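Long-range contacts in peptidase S8 and S53, subtilisin, kexin, sedolisin (Mycobacterium smegmatis, PDB 4KG7), which is a subtilisin-family serine protease (mycosin MycP3) of the ESX-3 type VII secretion system, probably cleaving peptide bonds through a catalytic triad: residues I72-Q77 and I178-C183; R174-S179 and A208-A213; L260-V265 and S319-Y324; E288-V293 and V313-T318. All blocks are in the same frame, centred on the assembly; numbering follows the deposited sequence. Where two conformers were deposited one is given.

In the fold
Contacts 1, 2 and 3 gather round the seven-stranded parallel sheet of the subtilisin fold, their centres 10 to 12 Å apart. Contacts 1 and 2 come first along the chain and overlap on Ile178 and Ser179: contact 1 lies where neighbouring strands 68-73 and 175-178 end, and contact 2 pairs strand 175-178 with 209-213. Contact 3 follows, setting the next strand, 259-265, against helix 318-335, where Ser319 O receives the Ser179 hydroxyl. Contact 4 is nested in the loop that contact 3 closes, about 12 Å from it between centres, and leads into the same helix. Contacts 1 and 3 carry Asp73 and Ser319, predicted members of the charge relay, on the same alpha/beta core.

Contact 1: I72-Q77 and I178-C183; sequences IDTGVQ and ISLVTC
Leu180 and Asp73 meet at the C-terminal end of strand 68-73, their side chains slanting across one another. With CG anti to the carbonyl carbon (chi1 -59°), the leucine brings its fork to the aspartate: CD1 lies 3.9 Å from Asp73 CA, and CD2 lies 4.0 Å from Asp73 OD1. A branched apolar residue suits the place, since one methyl packs on backbone and the other beside the carboxylate. The second oxygen, Asp73 OD2, faces Ser179 CB at 3.5 Å; the serine hydroxyl is hydrogen-bonded to Ser319 O.

Strands 68-73 and 175-178 are parallel neighbours in the subtilisin core, and where their pairing gives out, waters join the chains. Water 1 hydrogen-bonds to Ile72 O, lies 2.7 Å from its second acceptor, Asp73 OD2, and accepts the N-H of Ser179. Water 2 donates to Ile72 O at 2.6 Å and accepts from Leu180 N, so this one carbonyl serves both bridges.

Further out, Asp73, the predicted acid of the charge relay, is hydrogen-bonded through OD1 to His104 ND1. The same oxygen takes the N-H of Thr74 on its anti lone pair, 2.7 Å from Thr74 N, which helps fix the carboxylate's rotation. Thr74 OG1 is bonded in turn to Asp100 and Gly105 N.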
loop_
_atom_site.group_PDB
_atom_site.type_symbol
_atom_site.label_atom_id
_atom_site.label_comp_id
_atom_site.label_asym_id
_atom_site.label_seq_id
_atom_site.Cartn_x
_atom_site.Cartn_y
_atom_site.Cartn_z
ATOM N N ILE A 72 6.053 -4.166 -0.557
ATOM C CA ILE A 72 7.176 -3.249 -0.436
ATOM C C ILE A 72 6.892 -2.457 0.816
ATOM O O ILE A 72 6.021 -1.628 0.817
ATOM C CB ILE A 72 7.298 -2.381 -1.695
ATOM C CG1 ILE A 72 7.539 -3.278 -2.925
ATOM C CG2 ILE A 72 8.382 -1.348 -1.507
ATOM C CD1 ILE A 72 7.749 -2.487 -4.204
ATOM N N ASP A 73 7.575 -2.783 1.919
ATOM C CA ASP A 73 7.118 -2.301 3.226
ATOM C C ASP A 73 8.246 -2.413 4.246
ATOM O O ASP A 73 9.416 -2.296 3.900
ATOM C CB ASP A 73 5.865 -3.078 3.630
ATOM C CG ASP A 73 4.893 -2.265 4.446
ATOM O OD1 ASP A 73 5.225 -1.980 5.600
ATOM O OD2 ASP A 73 3.767 -1.927 3.973
ATOM N N THR A 74 7.885 -2.587 5.513
ATOM C CA THR A 74 8.846 -2.668 6.608
ATOM C C THR A 74 9.335 -4.115 6.879
ATOM O O THR A 74 9.889 -4.390 7.949
ATOM C CB THR A 74 8.256 -2.125 7.928
ATOM O OG1 THR A 74 7.231 -3.008 8.411
ATOM C CG2 THR A 74 7.702 -0.691 7.794
ATOM N N GLY A 75 9.161 -5.029 5.914
ATOM C CA GLY A 75 9.431 -6.441 6.155
ATOM C C GLY A 75 8.170 -7.149 6.601
ATOM O O GLY A 75 7.198 -6.507 7.070
ATOM N N VAL A 76 8.193 -8.474 6.483
ATOM C CA VAL A 76 7.061 -9.311 6.844
ATOM C C VAL A 76 7.583 -10.447 7.686
ATOM O O VAL A 76 8.457 -11.197 7.250
ATOM C CB VAL A 76 6.336 -9.887 5.610
ATOM C CG1 VAL A 76 5.208 -10.845 6.008
ATOM C CG2 VAL A 76 5.775 -8.784 4.744
ATOM N N GLN A 77 7.047 -10.589 8.883
ATOM C CA GLN A 77 7.453 -11.668 9.783
ATOM C C GLN A 77 6.662 -12.937 9.524
ATOM O O GLN A 77 5.471 -12.984 9.781
ATOM C CB GLN A 77 7.242 -11.211 11.226
ATOM C CG GLN A 77 8.061 -11.925 12.273
ATOM C CD GLN A 77 9.559 -11.610 12.165
ATOM O OE1 GLN A 77 9.997 -10.443 12.109
ATOM N NE2 GLN A 77 10.342 -12.646 12.113
ATOM N N ILE A 178 2.256 -0.931 -2.157
ATOM C CA ILE A 178 3.087 0.100 -1.562
ATOM C C ILE A 178 2.226 0.838 -0.537
ATOM O O ILE A 178 1.595 1.853 -0.827
ATOM C CB ILE A 178 3.670 1.052 -2.628
ATOM C CG1 ILE A 178 4.354 0.281 -3.763
ATOM C CG2 ILE A 178 4.614 2.075 -2.011
ATOM C CD1 ILE A 178 4.710 1.099 -4.985
ATOM N N SER A 179 2.205 0.301 0.693
ATOM C CA SER A 179 1.383 0.874 1.748
ATOM C C SER A 179 2.040 2.026 2.512
ATOM O O SER A 179 1.347 2.770 3.238
ATOM C CB SER A 179 0.948 -0.213 2.719
ATOM O OG SER A 179 -0.078 -1.010 2.173
ATOM N N LEU A 180 3.353 2.160 2.389
ATOM C CA LEU A 180 4.071 3.303 2.931
ATOM C C LEU A 180 3.920 4.512 2.020
ATOM O O LEU A 180 3.776 4.369 0.801
ATOM C CB LEU A 180 5.546 2.961 3.125
ATOM C CG LEU A 180 5.880 1.771 4.050
ATOM C CD1 LEU A 180 7.374 1.459 4.060
ATOM C CD2 LEU A 180 5.307 2.039 5.421
ATOM N N VAL A 181 3.956 5.692 2.622
ATOM C CA VAL A 181 3.732 6.966 1.937
ATOM C C VAL A 181 4.837 7.940 2.318
ATOM O O VAL A 181 5.209 8.048 3.496
ATOM C CB VAL A 181 2.396 7.601 2.402
ATOM C CG1 VAL A 181 2.140 8.960 1.774
ATOM C CG2 VAL A 181 1.238 6.667 2.112
ATOM N N THR A 182 5.326 8.680 1.335
ATOM C CA THR A 182 6.161 9.842 1.545
ATOM C C THR A 182 5.475 11.055 0.931
ATOM O O THR A 182 4.975 10.971 -0.190
ATOM C CB THR A 182 7.546 9.649 0.895
ATOM O OG1 THR A 182 8.153 8.488 1.480
ATOM C CG2 THR A 182 8.433 10.882 1.072
ATOM N N CYS A 183 5.456 12.179 1.644
ATOM C CA CYS A 183 4.884 13.396 1.112
ATOM C C CYS A 183 5.943 14.465 1.048
ATOM O O CYS A 183 6.864 14.474 1.874
ATOM C CB CYS A 183 3.725 13.893 1.963
ATOM S SG CYS A 183 2.238 12.836 1.823
HETATM O O HOH W 1 3.408 -2.231 1.343
HETATM O O HOH W 2 5.311 0.848 0.996
#

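Contact 2: R174-S179 and A208-A213; sequences RVINIS and AVIVAA
Ile176 and Ile178 are laced to Val209, Val211 and Ala213 in a parallel ladder, two central strands of the subtilisin alpha/beta core joined by a beta-alpha-beta crossover through helix 193-205. Five N-H...O bonds alternate across it. Ile176 and Ile178 each use both N-H and C=O: Ile176 N gives to Val209 O and its O takes Val211 N, then Ile178 N gives to Val211 O (2.7 Å) and its O takes Ala213 N. The bond from Val211 N to Ile176 O is 2.8 Å and nearly straight, 175° at the hydrogen. Arg174 O is gripped twice, by Val209 N, which sits 36° out of the carbonyl plane, and by Arg333 NH1. The arginine side chain is satisfied too, NE by Gln67 OE1 and NH2 by Pro337 O. Val175 and Asn177 turn their backbones the other way, bonding to Ala70 and Ile72 of strand 68-73. Acceptors also draw CA-H contacts, such as Val175 CA to Val209 O at 3.2 Å.

Beta-branched and small residues suit such a buried strand pair. Ile178 and Ile210 lie side by side: CG1 of Ile178 is anti to the carbonyl carbon, which takes CD1 to 3.7 Å from Ile210 CG2, on the face where Ile210 meets helix 193-205. On the opposite face Val175 CG1 and Val211 CG2 are 4.3 Å apart, and both side chains touch Ser326 of helix 318-335. Ala213 CB comes within 3.4 Å of Ser179 O.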
loop_
_atom_site.group_PDB
_atom_site.type_symbol
_atom_site.label_atom_id
_atom_site.label_comp_id
_atom_site.label_asym_id
_atom_site.label_seq_id
_atom_site.Cartn_x
_atom_site.Cartn_y
_atom_site.Cartn_z
ATOM N N ARG A 174 2.686 -9.888 -9.856
ATOM C CA ARG A 174 1.501 -9.500 -10.607
ATOM C C ARG A 174 0.804 -8.278 -10.014
ATOM O O ARG A 174 0.082 -7.556 -10.710
ATOM C CB ARG A 174 0.519 -10.677 -10.586
ATOM C CG ARG A 174 1.019 -11.911 -11.300
ATOM C CD ARG A 174 0.688 -11.811 -12.775
ATOM N NE ARG A 174 -0.671 -12.287 -13.019
ATOM C CZ ARG A 174 -1.357 -12.159 -14.154
ATOM N NH1 ARG A 174 -0.858 -11.508 -15.189
ATOM N NH2 ARG A 174 -2.585 -12.672 -14.230
ATOM N N VAL A 175 0.969 -8.093 -8.712
ATOM C CA VAL A 175 0.424 -6.958 -7.971
ATOM C C VAL A 175 1.567 -6.505 -7.096
ATOM O O VAL A 175 2.267 -7.353 -6.521
ATOM C CB VAL A 175 -0.800 -7.367 -7.098
ATOM C CG1 VAL A 175 -1.349 -6.179 -6.336
ATOM C CG2 VAL A 175 -1.889 -8.010 -7.956
ATOM N N ILE A 176 1.790 -5.188 -7.009
ATOM C CA ILE A 176 2.852 -4.631 -6.182
ATOM C C ILE A 176 2.173 -3.641 -5.228
ATOM O O ILE A 176 1.577 -2.644 -5.666
ATOM C CB ILE A 176 3.894 -3.908 -7.054
ATOM C CG1 ILE A 176 4.635 -4.915 -7.928
ATOM C CG2 ILE A 176 4.893 -3.162 -6.169
ATOM C CD1 ILE A 176 5.549 -4.307 -8.988
ATOM N N ASN A 177 2.267 -3.918 -3.935
ATOM C CA ASN A 177 1.622 -3.151 -2.885
ATOM C C ASN A 177 2.607 -2.217 -2.193
ATOM O O ASN A 177 3.647 -2.669 -1.689
ATOM C CB ASN A 177 0.992 -4.092 -1.855
ATOM C CG ASN A 177 0.181 -3.338 -0.829
ATOM O OD1 ASN A 177 -0.999 -3.069 -1.013
ATOM N ND2 ASN A 177 0.820 -2.953 0.245
ATOM N N ILE A 178 2.256 -0.931 -2.157
ATOM C CA ILE A 178 3.087 0.100 -1.562
ATOM C C ILE A 178 2.226 0.838 -0.537
ATOM O O ILE A 178 1.595 1.853 -0.827
ATOM C CB ILE A 178 3.670 1.052 -2.628
ATOM C CG1 ILE A 178 4.354 0.281 -3.763
ATOM C CG2 ILE A 178 4.614 2.075 -2.011
ATOM C CD1 ILE A 178 4.710 1.099 -4.985
ATOM N N SER A 179 2.205 0.301 0.693
ATOM C CA SER A 179 1.383 0.874 1.748
ATOM C C SER A 179 2.040 2.026 2.512
ATOM O O SER A 179 1.347 2.770 3.238
ATOM C CB SER A 179 0.948 -0.213 2.719
ATOM O OG SER A 179 -0.078 -1.010 2.173
ATOM N N ALA A 208 2.437 -5.174 -14.172
ATOM C CA ALA A 208 2.025 -5.307 -12.769
ATOM C C ALA A 208 1.007 -4.254 -12.383
ATOM O O ALA A 208 1.150 -3.101 -12.780
ATOM C CB ALA A 208 3.239 -5.206 -11.864
ATOM N N VAL A 209 -0.003 -4.660 -11.613
ATOM C CA VAL A 209 -0.897 -3.713 -10.976
ATOM C C VAL A 209 -0.206 -3.172 -9.718
ATOM O O VAL A 209 0.097 -3.926 -8.793
ATOM C CB VAL A 209 -2.227 -4.381 -10.574
ATOM C CG1 VAL A 209 -3.086 -3.407 -9.778
ATOM C CG2 VAL A 209 -2.972 -4.820 -11.813
ATOM N N ILE A 210 0.022 -1.860 -9.693
ATOM C CA ILE A 210 0.716 -1.226 -8.589
ATOM C C ILE A 210 -0.323 -0.452 -7.785
ATOM O O ILE A 210 -1.055 0.371 -8.321
ATOM C CB ILE A 210 1.816 -0.258 -9.057
ATOM C CG1 ILE A 210 2.820 -0.933 -10.027
ATOM C CG2 ILE A 210 2.550 0.359 -7.867
ATOM C CD1 ILE A 210 3.741 0.064 -10.694
ATOM N N VAL A 211 -0.379 -0.760 -6.518
ATOM C CA VAL A 211 -1.348 -0.194 -5.585
ATOM C C VAL A 211 -0.591 0.530 -4.491
ATOM O O VAL A 211 0.309 -0.043 -3.880
ATOM C CB VAL A 211 -2.224 -1.325 -4.946
ATOM C CG1 VAL A 211 -3.261 -0.774 -3.990
ATOM C CG2 VAL A 211 -2.899 -2.147 -6.021
ATOM N N ALA A 212 -0.993 1.776 -4.218
ATOM C CA ALA A 212 -0.322 2.623 -3.224
ATOM C C ALA A 212 -1.320 3.270 -2.280
ATOM O O ALA A 212 -2.386 3.720 -2.701
ATOM C CB ALA A 212 0.510 3.705 -3.931
ATOM N N ALA A 213 -0.985 3.358 -1.003
ATOM C CA ALA A 213 -1.780 4.114 -0.062
ATOM C C ALA A 213 -1.781 5.597 -0.407
ATOM O O ALA A 213 -0.740 6.148 -0.746
ATOM C CB ALA A 213 -1.205 3.923 1.340
#

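Contact 3: L260-V265 and S319-Y324; sequences LSVGAV and SYAAAY
Val262 points toward Ala321 and Ala322, the near face of helix 318-335, as that helix crosses strand 259-265 in the alpha/beta core of the subtilisin fold. With CG1 anti to the backbone N (chi1 -176°), the valine lays this methyl against the peptide that joins the two alanines, 3.6 Å from Ala321 C and the same distance from Ala322 N. CG2 lies 4.0 Å from Ala322 CA. The valine thus straddles helix backbone rather than meeting long side chains.

Small residues make this possible. The axes of the two short segments approach to 6.9 Å at a crossing angle of 117°, a close spacing that the alanine methyls can fit. The Ala321 methyl points at the strand and meets CG1 of Val262, whereas that of Ala322 is set aslant: Ala322 CB is 4.2 Å from Val262 CB and also touches Val211 and Ala213 of strand 209-213. Ser319, the predicted nucleophile, begins this segment of helix with its CB turned away from the strand.

Past Val262, Gly263 offers the helix only backbone: its O lies 3.4 Å from Ala321 CB.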
loop_
_atom_site.group_PDB
_atom_site.type_symbol
_atom_site.label_atom_id
_atom_site.label_comp_id
_atom_site.label_asym_id
_atom_site.label_seq_id
_atom_site.Cartn_x
_atom_site.Cartn_y
_atom_site.Cartn_z
ATOM N N LEU A 260 -2.406 2.851 -8.728
ATOM C CA LEU A 260 -3.774 2.963 -8.252
ATOM C C LEU A 260 -3.639 3.411 -6.814
ATOM O O LEU A 260 -3.180 2.649 -5.953
ATOM C CB LEU A 260 -4.522 1.628 -8.326
ATOM C CG LEU A 260 -5.953 1.603 -7.775
ATOM C CD1 LEU A 260 -6.832 2.701 -8.388
ATOM C CD2 LEU A 260 -6.515 0.202 -8.034
ATOM N N SER A 261 -4.034 4.665 -6.573
ATOM C CA SER A 261 -3.945 5.299 -5.261
ATOM C C SER A 261 -5.235 5.093 -4.467
ATOM O O SER A 261 -6.328 5.368 -4.963
ATOM C CB SER A 261 -3.622 6.789 -5.437
ATOM O OG SER A 261 -3.681 7.495 -4.196
ATOM N N VAL A 262 -5.073 4.601 -3.234
ATOM C CA VAL A 262 -6.150 4.099 -2.432
ATOM C C VAL A 262 -6.380 4.926 -1.173
ATOM O O VAL A 262 -5.506 5.000 -0.301
ATOM C CB VAL A 262 -5.861 2.650 -2.003
ATOM C CG1 VAL A 262 -7.022 2.054 -1.240
ATOM C CG2 VAL A 262 -5.541 1.784 -3.186
ATOM N N GLY A 263 -7.570 5.529 -1.092
ATOM C CA GLY A 263 -8.013 6.209 0.126
ATOM C C GLY A 263 -8.671 5.262 1.103
ATOM O O GLY A 263 -8.949 4.120 0.777
ATOM N N ALA A 264 -8.895 5.734 2.341
ATOM C CA ALA A 264 -9.496 4.945 3.425
ATOM C C ALA A 264 -10.962 5.335 3.627
ATOM O O ALA A 264 -11.319 6.507 3.553
ATOM C CB ALA A 264 -8.745 5.155 4.706
ATOM N N VAL A 265 -11.798 4.326 3.833
ATOM C CA VAL A 265 -13.174 4.523 4.271
ATOM C C VAL A 265 -13.429 3.867 5.609
ATOM O O VAL A 265 -12.729 2.926 6.028
ATOM C CB VAL A 265 -14.209 4.036 3.230
ATOM C CG1 VAL A 265 -14.213 4.911 1.990
ATOM C CG2 VAL A 265 -13.983 2.558 2.891
ATOM N N SER A 319 -2.666 2.818 4.625
ATOM C CA SER A 319 -1.816 1.660 4.369
ATOM C C SER A 319 -2.653 0.367 4.311
ATOM O O SER A 319 -2.432 -0.495 3.441
ATOM C CB SER A 319 -0.773 1.578 5.476
ATOM O OG SER A 319 -1.428 1.588 6.730
ATOM N N TYR A 320 -3.604 0.239 5.191
ATOM C CA TYR A 320 -4.433 -0.963 5.276
ATOM C C TYR A 320 -5.447 -1.025 4.159
ATOM O O TYR A 320 -5.756 -2.102 3.659
ATOM C CB TYR A 320 -5.071 -1.062 6.671
ATOM C CG TYR A 320 -4.030 -0.927 7.766
ATOM C CD1 TYR A 320 -3.012 -1.854 7.877
ATOM C CD2 TYR A 320 -4.020 0.159 8.642
ATOM C CE1 TYR A 320 -1.997 -1.727 8.817
ATOM C CE2 TYR A 320 -3.013 0.285 9.594
ATOM C CZ TYR A 320 -2.014 -0.661 9.673
ATOM O OH TYR A 320 -1.027 -0.495 10.622
ATOM N N ALA A 321 -5.977 0.136 3.761
ATOM C CA ALA A 321 -6.893 0.259 2.631
ATOM C C ALA A 321 -6.188 -0.249 1.370
ATOM O O ALA A 321 -6.746 -1.017 0.583
ATOM C CB ALA A 321 -7.315 1.719 2.469
ATOM N N ALA A 322 -4.963 0.223 1.141
ATOM C CA ALA A 322 -4.189 -0.241 -0.027
ATOM C C ALA A 322 -4.031 -1.751 -0.020
ATOM O O ALA A 322 -4.193 -2.414 -1.039
ATOM C CB ALA A 322 -2.821 0.432 -0.058
ATOM N N ALA A 323 -3.732 -2.296 1.160
ATOM C CA ALA A 323 -3.537 -3.731 1.271
ATOM C C ALA A 323 -4.777 -4.483 0.830
ATOM O O ALA A 323 -4.704 -5.446 0.070
ATOM C CB ALA A 323 -3.166 -4.097 2.688
ATOM N N TYR A 324 -5.933 -4.035 1.289
ATOM C CA TYR A 324 -7.193 -4.658 0.843
ATOM C C TYR A 324 -7.312 -4.617 -0.669
ATOM O O TYR A 324 -7.698 -5.618 -1.275
ATOM C CB TYR A 324 -8.387 -3.950 1.485
ATOM C CG TYR A 324 -8.723 -4.401 2.885
ATOM C CD1 TYR A 324 -9.027 -5.747 3.146
ATOM C CD2 TYR A 324 -8.898 -3.483 3.933
ATOM C CE1 TYR A 324 -9.372 -6.185 4.400
ATOM C CE2 TYR A 324 -9.244 -3.916 5.193
ATOM C CZ TYR A 324 -9.520 -5.258 5.422
ATOM O OH TYR A 324 -9.913 -5.682 6.669
#

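Contact 4: E288-V293 and V313-T318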
loop_
_atom_site.group_PDB
_atom_site.type_symbol
_atom_site.label_atom_id
_atom_site.label_comp_id
_atom_site.label_asym_id
_atom_site.label_seq_id
_atom_site.Cartn_x
_atom_site.Cartn_y
_atom_site.Cartn_z
ATOM N N GLU A 288 -10.001 1.530 8.968
ATOM C CA GLU A 288 -10.213 1.803 10.401
ATOM C C GLU A 288 -10.393 0.518 11.192
ATOM O O GLU A 288 -10.999 -0.427 10.726
ATOM C CB GLU A 288 -11.423 2.710 10.610
ATOM C CG GLU A 288 -11.296 4.044 9.924
ATOM C CD GLU A 288 -12.465 4.957 10.151
ATOM O OE1 GLU A 288 -13.236 4.791 11.151
ATOM O OE2 GLU A 288 -12.630 5.870 9.300
ATOM N N ASN A 289 -9.914 0.512 12.438
ATOM C CA ASN A 289 -10.097 -0.641 13.350
ATOM C C ASN A 289 -9.633 -1.945 12.712
ATOM O O ASN A 289 -10.304 -2.983 12.791
ATOM C CB ASN A 289 -11.545 -0.764 13.794
ATOM C CG ASN A 289 -12.059 0.510 14.440
ATOM O OD1 ASN A 289 -11.499 0.959 15.430
ATOM N ND2 ASN A 289 -13.053 1.152 13.809
ATOM N N ILE A 290 -8.453 -1.887 12.119
ATOM C CA ILE A 290 -7.938 -3.011 11.376
ATOM C C ILE A 290 -7.500 -4.134 12.325
ATOM O O ILE A 290 -6.912 -3.860 13.381
ATOM C CB ILE A 290 -6.770 -2.520 10.489
ATOM C CG1 ILE A 290 -7.264 -1.497 9.435
ATOM C CG2 ILE A 290 -5.973 -3.686 9.950
ATOM C CD1 ILE A 290 -8.184 -2.053 8.401
ATOM N N VAL A 291 -7.801 -5.378 11.946
ATOM C CA VAL A 291 -7.299 -6.590 12.603
ATOM C C VAL A 291 -6.519 -7.378 11.567
ATOM O O VAL A 291 -7.006 -7.622 10.464
ATOM C CB VAL A 291 -8.451 -7.469 13.111
ATOM C CG1 VAL A 291 -7.910 -8.764 13.688
ATOM C CG2 VAL A 291 -9.293 -6.688 14.126
ATOM N N SER A 292 -5.291 -7.749 11.917
ATOM C CA SER A 292 -4.486 -8.545 11.017
ATOM C C SER A 292 -3.491 -9.400 11.798
ATOM O O SER A 292 -3.715 -9.737 12.957
ATOM C CB SER A 292 -3.815 -7.607 10.012
ATOM O OG SER A 292 -3.164 -8.338 8.993
ATOM N N VAL A 293 -2.428 -9.806 11.147
ATOM C CA VAL A 293 -1.459 -10.724 11.729
ATOM C C VAL A 293 -0.347 -9.951 12.443
ATOM O O VAL A 293 0.096 -8.886 11.990
ATOM C CB VAL A 293 -0.886 -11.601 10.588
ATOM C CG1 VAL A 293 0.218 -12.507 11.063
ATOM C CG2 VAL A 293 -2.011 -12.377 9.874
ATOM N N VAL A 313 -3.316 1.942 20.616
ATOM C CA VAL A 313 -4.308 2.578 19.771
ATOM C C VAL A 313 -4.608 1.642 18.613
ATOM O O VAL A 313 -3.751 0.829 18.225
ATOM C CB VAL A 313 -3.832 3.947 19.256
ATOM C CG1 VAL A 313 -3.619 4.907 20.419
ATOM C CG2 VAL A 313 -2.573 3.800 18.415
ATOM N N PRO A 314 -5.816 1.754 18.039
ATOM C CA PRO A 314 -6.166 0.847 16.929
ATOM C C PRO A 314 -5.291 1.074 15.704
ATOM O O PRO A 314 -4.633 2.124 15.548
ATOM C CB PRO A 314 -7.632 1.197 16.630
ATOM C CG PRO A 314 -8.137 1.830 17.865
ATOM C CD PRO A 314 -6.970 2.564 18.456
ATOM N N LEU A 315 -5.248 0.060 14.869
ATOM C CA LEU A 315 -4.575 0.152 13.585
ATOM C C LEU A 315 -5.489 0.879 12.624
ATOM O O LEU A 315 -6.577 0.406 12.318
ATOM C CB LEU A 315 -4.222 -1.232 13.055
ATOM C CG LEU A 315 -3.361 -2.105 13.973
ATOM C CD1 LEU A 315 -3.055 -3.466 13.354
ATOM C CD2 LEU A 315 -2.057 -1.426 14.324
ATOM N N THR A 316 -5.043 2.038 12.153
ATOM C CA THR A 316 -5.828 2.818 11.188
ATOM C C THR A 316 -4.897 3.399 10.160
ATOM O O THR A 316 -3.760 3.767 10.473
ATOM C CB THR A 316 -6.614 3.984 11.805
ATOM O OG1 THR A 316 -5.715 5.077 12.144
ATOM C CG2 THR A 316 -7.408 3.488 12.961
ATOM N N GLY A 317 -5.386 3.502 8.935
ATOM C CA GLY A 317 -4.646 4.213 7.909
ATOM C C GLY A 317 -4.901 3.740 6.503
ATOM O O GLY A 317 -5.412 2.647 6.245
ATOM N N THR A 318 -4.498 4.586 5.565
ATOM C CA THR A 318 -4.588 4.243 4.153
ATOM C C THR A 318 -3.694 3.072 3.806
ATOM O O THR A 318 -3.901 2.436 2.782
ATOM C CB THR A 318 -4.312 5.459 3.225
ATOM O OG1 THR A 318 -3.035 6.063 3.528
ATOM C CG2 THR A 318 -5.438 6.507 3.333
HETATM O O HOH W 3 -7.438 -1.943 15.201
#
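The flat amide of Asn289 lies alongside the puckered ring of Pro314, pointing the same way, and OD1 of Asn289 comes 4.1 Å from CB of Pro314. The two segments contribute to the edge strands 292-293 and 312-314 of a small antiparallel sheet whose middle strand is 301-306; the contact itself lies just outside the strand pairing. A second planar group is the Leu315 carbonyl, which takes the N-H of Ile290 in its own plane; the bond is 3.0 Å from Ile290 N to Leu315 O and almost straight, 171° at the hydrogen. Ile290 CB and CG1 also pack on this oxygen, each 3.5 Å from Leu315 O; CG1 is anti to the carbonyl carbon and so beside the N that makes the bond.

Asn289 adopts left-handed helical backbone angles (phi 53°, psi 47°), a conformation asparagine tolerates well, and this lets the chain turn beside Thr316, whose CG2 methyl packs near Asn289 N. Ile290 and Leu315 provide the apolar centre, CB to CB 3.8 Å. From there Ile290 runs on to Tyr320 and Tyr324 of helix 318-335, and Leu315 to Ser107, Leu305 and Tyr320. Beyond Thr316 comes the Gly-Thr-Ser sequence that carries Ser319, the predicted nucleophile. Gly317, at the N-cap of that helix, has a positive phi, and any side chain there would press on the preceding carbonyl O.

Glu288 turns away, its OE2 hydrogen-bonded to Ser272 OG. Nearer the proline, water 3 bridges the two backbones: it donates to Ile290 O at 2.7 Å and accepts from Leu315 N at 3.0 Å.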